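Local coordinates for HepC.19480.a.B1 (Helicobacter pylori, PDB 6MTZ), which is of unknown function but is probably a metal-dependent DHH-family phosphoesterase that cleaves phosphoester bonds, at residues Leu19-Ala23 with Val155-Asp159. Sequence-based numbering, arbitrary orientation.
Sequences LDGYA and VNSVD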
ATOM      1  N   LEU A  19      -2.632  10.394  -3.693  1.00 26.40           N
ATOM      2  CA  LEU A  19      -1.652  11.385  -3.244  1.00 23.92           C
ATOM      3  C   LEU A  19      -2.051  11.990  -1.894  1.00 24.07           C
ATOM      4  O   LEU A  19      -1.226  12.105  -0.983  1.00 24.17           O
ATOM      5  CB  LEU A  19      -1.498  12.490  -4.297  1.00 18.98           C
ATOM      6  CG  LEU A  19      -0.730  13.749  -3.840  1.00 27.40           C
ATOM      7  CD1 LEU A  19       0.718  13.430  -3.551  1.00 21.72           C
ATOM      8  CD2 LEU A  19      -0.781  14.885  -4.854  1.00 22.14           C
ATOM      9  N   ASP A  20      -3.307  12.427  -1.764  1.00 25.70           N
ATOM     10  CA  ASP A  20      -3.777  12.944  -0.478  1.00 23.41           C
ATOM     11  C   ASP A  20      -3.597  11.892   0.611  1.00 18.29           C
ATOM     12  O   ASP A  20      -3.082  12.179   1.700  1.00 21.08           O
ATOM     13  CB  ASP A  20      -5.252  13.378  -0.596  1.00 25.63           C
ATOM     14  CG  ASP A  20      -5.714  14.303   0.552  1.00 32.62           C
ATOM     15  OD1 ASP A  20      -4.882  14.759   1.356  1.00 28.27           O
ATOM     16  OD2 ASP A  20      -6.936  14.581   0.642  1.00 35.03           O
ATOM     17  N   GLY A  21      -3.974  10.643   0.309  1.00 23.43           N
ATOM     18  CA  GLY A  21      -3.884   9.593   1.310  1.00 17.39           C
ATOM     19  C   GLY A  21      -2.468   9.331   1.793  1.00 33.03           C
ATOM     20  O   GLY A  21      -2.240   9.141   2.991  1.00 19.89           O
ATOM     21  N   TYR A  22      -1.495   9.282   0.869  1.00 28.66           N
ATOM     22  CA  TYR A  22      -0.130   9.005   1.306  1.00 21.11           C
ATOM     23  C   TYR A  22       0.562  10.241   1.879  1.00 15.15           C
ATOM     24  O   TYR A  22       1.391  10.112   2.779  1.00 25.10           O
ATOM     25  CB  TYR A  22       0.711   8.419   0.157  1.00 18.36           C
ATOM     26  CG  TYR A  22       0.549   6.929  -0.006  1.00 20.34           C
ATOM     27  CD1 TYR A  22       1.093   6.048   0.917  1.00 23.97           C
ATOM     28  CD2 TYR A  22      -0.153   6.397  -1.077  1.00 24.11           C
ATOM     29  CE1 TYR A  22       0.939   4.686   0.779  1.00 20.82           C
ATOM     30  CE2 TYR A  22      -0.312   5.026  -1.224  1.00 27.02           C
ATOM     31  CZ  TYR A  22       0.233   4.180  -0.295  1.00 35.48           C
ATOM     32  OH  TYR A  22       0.083   2.817  -0.447  1.00 35.44           O
ATOM     33  N   ALA A  23       0.258  11.432   1.364  1.00 21.07           N
ATOM     34  CA  ALA A  23       0.812  12.654   1.948  1.00 20.50           C
ATOM     35  C   ALA A  23       0.429  12.822   3.425  1.00 31.63           C
ATOM     36  O   ALA A  23       1.207  13.380   4.213  1.00 25.19           O
ATOM     37  CB  ALA A  23       0.348  13.858   1.126  1.00 14.67           C
ATOM     38  N   VAL A 155      -0.390  19.844  -2.174  1.00 20.35           N
ATOM     39  CA  VAL A 155      -1.400  18.796  -2.154  1.00 27.23           C
ATOM     40  C   VAL A 155      -2.788  19.403  -2.022  1.00 21.37           C
ATOM     41  O   VAL A 155      -3.732  18.977  -2.701  1.00 21.86           O
ATOM     42  CB  VAL A 155      -1.119  17.784  -1.028  1.00 29.31           C
ATOM     43  CG1 VAL A 155      -2.286  16.806  -0.889  1.00 34.13           C
ATOM     44  CG2 VAL A 155       0.167  17.023  -1.308  1.00 22.43           C
ATOM     45  N   ASN A 156      -2.938  20.418  -1.169  1.00 24.82           N
ATOM     46  CA  ASN A 156      -4.265  21.011  -0.994  1.00 18.88           C
ATOM     47  C   ASN A 156      -4.769  21.602  -2.305  1.00 33.66           C
ATOM     48  O   ASN A 156      -5.913  21.358  -2.709  1.00 29.35           O
ATOM     49  CB  ASN A 156      -4.255  22.075   0.106  1.00 21.76           C
ATOM     50  CG  ASN A 156      -5.674  22.453   0.558  1.00 29.30           C
ATOM     51  OD1 ASN A 156      -6.356  21.671   1.227  1.00 29.40           O
ATOM     52  ND2 ASN A 156      -6.129  23.628   0.156  1.00 25.62           N
ATOM     53  N   SER A 157      -3.905  22.344  -3.015  1.00 27.82           N
ATOM     54  CA  SER A 157      -4.351  23.037  -4.220  1.00 33.22           C
ATOM     55  C   SER A 157      -4.844  22.060  -5.283  1.00 36.52           C
ATOM     56  O   SER A 157      -5.852  22.314  -5.948  1.00 31.21           O
ATOM     57  CB  SER A 157      -3.224  23.906  -4.786  1.00 28.38           C
ATOM     58  OG  SER A 157      -2.861  24.942  -3.896  1.00 31.74           O
ATOM     59  N   VAL A 158      -4.143  20.945  -5.473  1.00 26.34           N
ATOM     60  CA  VAL A 158      -4.570  20.051  -6.547  1.00 30.92           C
ATOM     61  C   VAL A 158      -5.760  19.213  -6.097  1.00 38.10           C
ATOM     62  O   VAL A 158      -6.643  18.892  -6.906  1.00 34.71           O
ATOM     63  CB  VAL A 158      -3.401  19.177  -7.055  1.00 27.14           C
ATOM     64  CG1 VAL A 158      -2.890  18.236  -5.981  1.00 23.99           C
ATOM     65  CG2 VAL A 158      -3.816  18.379  -8.281  1.00 28.31           C
ATOM     66  N   ASP A 159      -5.832  18.886  -4.809  1.00 37.82           N
ATOM     67  CA  ASP A 159      -6.934  18.066  -4.325  1.00 40.33           C
ATOM     68  C   ASP A 159      -8.266  18.798  -4.429  1.00 44.79           C
ATOM     69  O   ASP A 159      -9.286  18.188  -4.769  1.00 42.49           O
ATOM     70  CB  ASP A 159      -6.666  17.623  -2.888  1.00 42.50           C
ATOM     71  CG  ASP A 159      -7.721  16.663  -2.368  1.00 46.88           C
ATOM     72  OD1 ASP A 159      -8.712  17.135  -1.766  1.00 43.73           O
ATOM     73  OD2 ASP A 159      -7.562  15.438  -2.580  1.00 48.56           O
TER
HETATM   74  O   HOH W   1      -8.630  13.638  -1.125  1.00 30.47           O
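A buried helix-helix contact brings the first turn of helix 19-29, which follows strand 10-15 of the parallel sheet, against the last turn of helix 145-159. The two segments run nearly antiparallel (157°), with axes 10.7 Å apart, so side chains bridge the gap. Val155 meets two apolar partners: its CG2 lies 4.2 Å from Leu19 CG and 4.0 Å from Ala23 CB. Leu19 also reaches along the partner helix, CD2 to Val158 CG1 at 4.1 Å, while Cys174, Met175 and Ile178 of helix 168-180 and Leu201 of helix 190-203 pack around it.

Beside these apolar contacts the chemistry turns acidic. Asp20 OD2 and Asp159 OD2, like-charged acceptors, stand 3.4 Å apart and are not hydrogen-bonded; a water 2.6 Å from Asp20 OD2 and 2.5 Å from Asp159 OD2 links them. The backbone amides of Ala125 and Thr126, at the start of helix 125-136, bind the Asp20 carboxylate. Asp71 and His103 also lie close to Asp20, and with Asp159 the cluster is consistent with the metal-binding site of DHH phosphoesterases. Such crowded carboxylates favour a bound cation or proton, so the water between them may occupy the place of a cation.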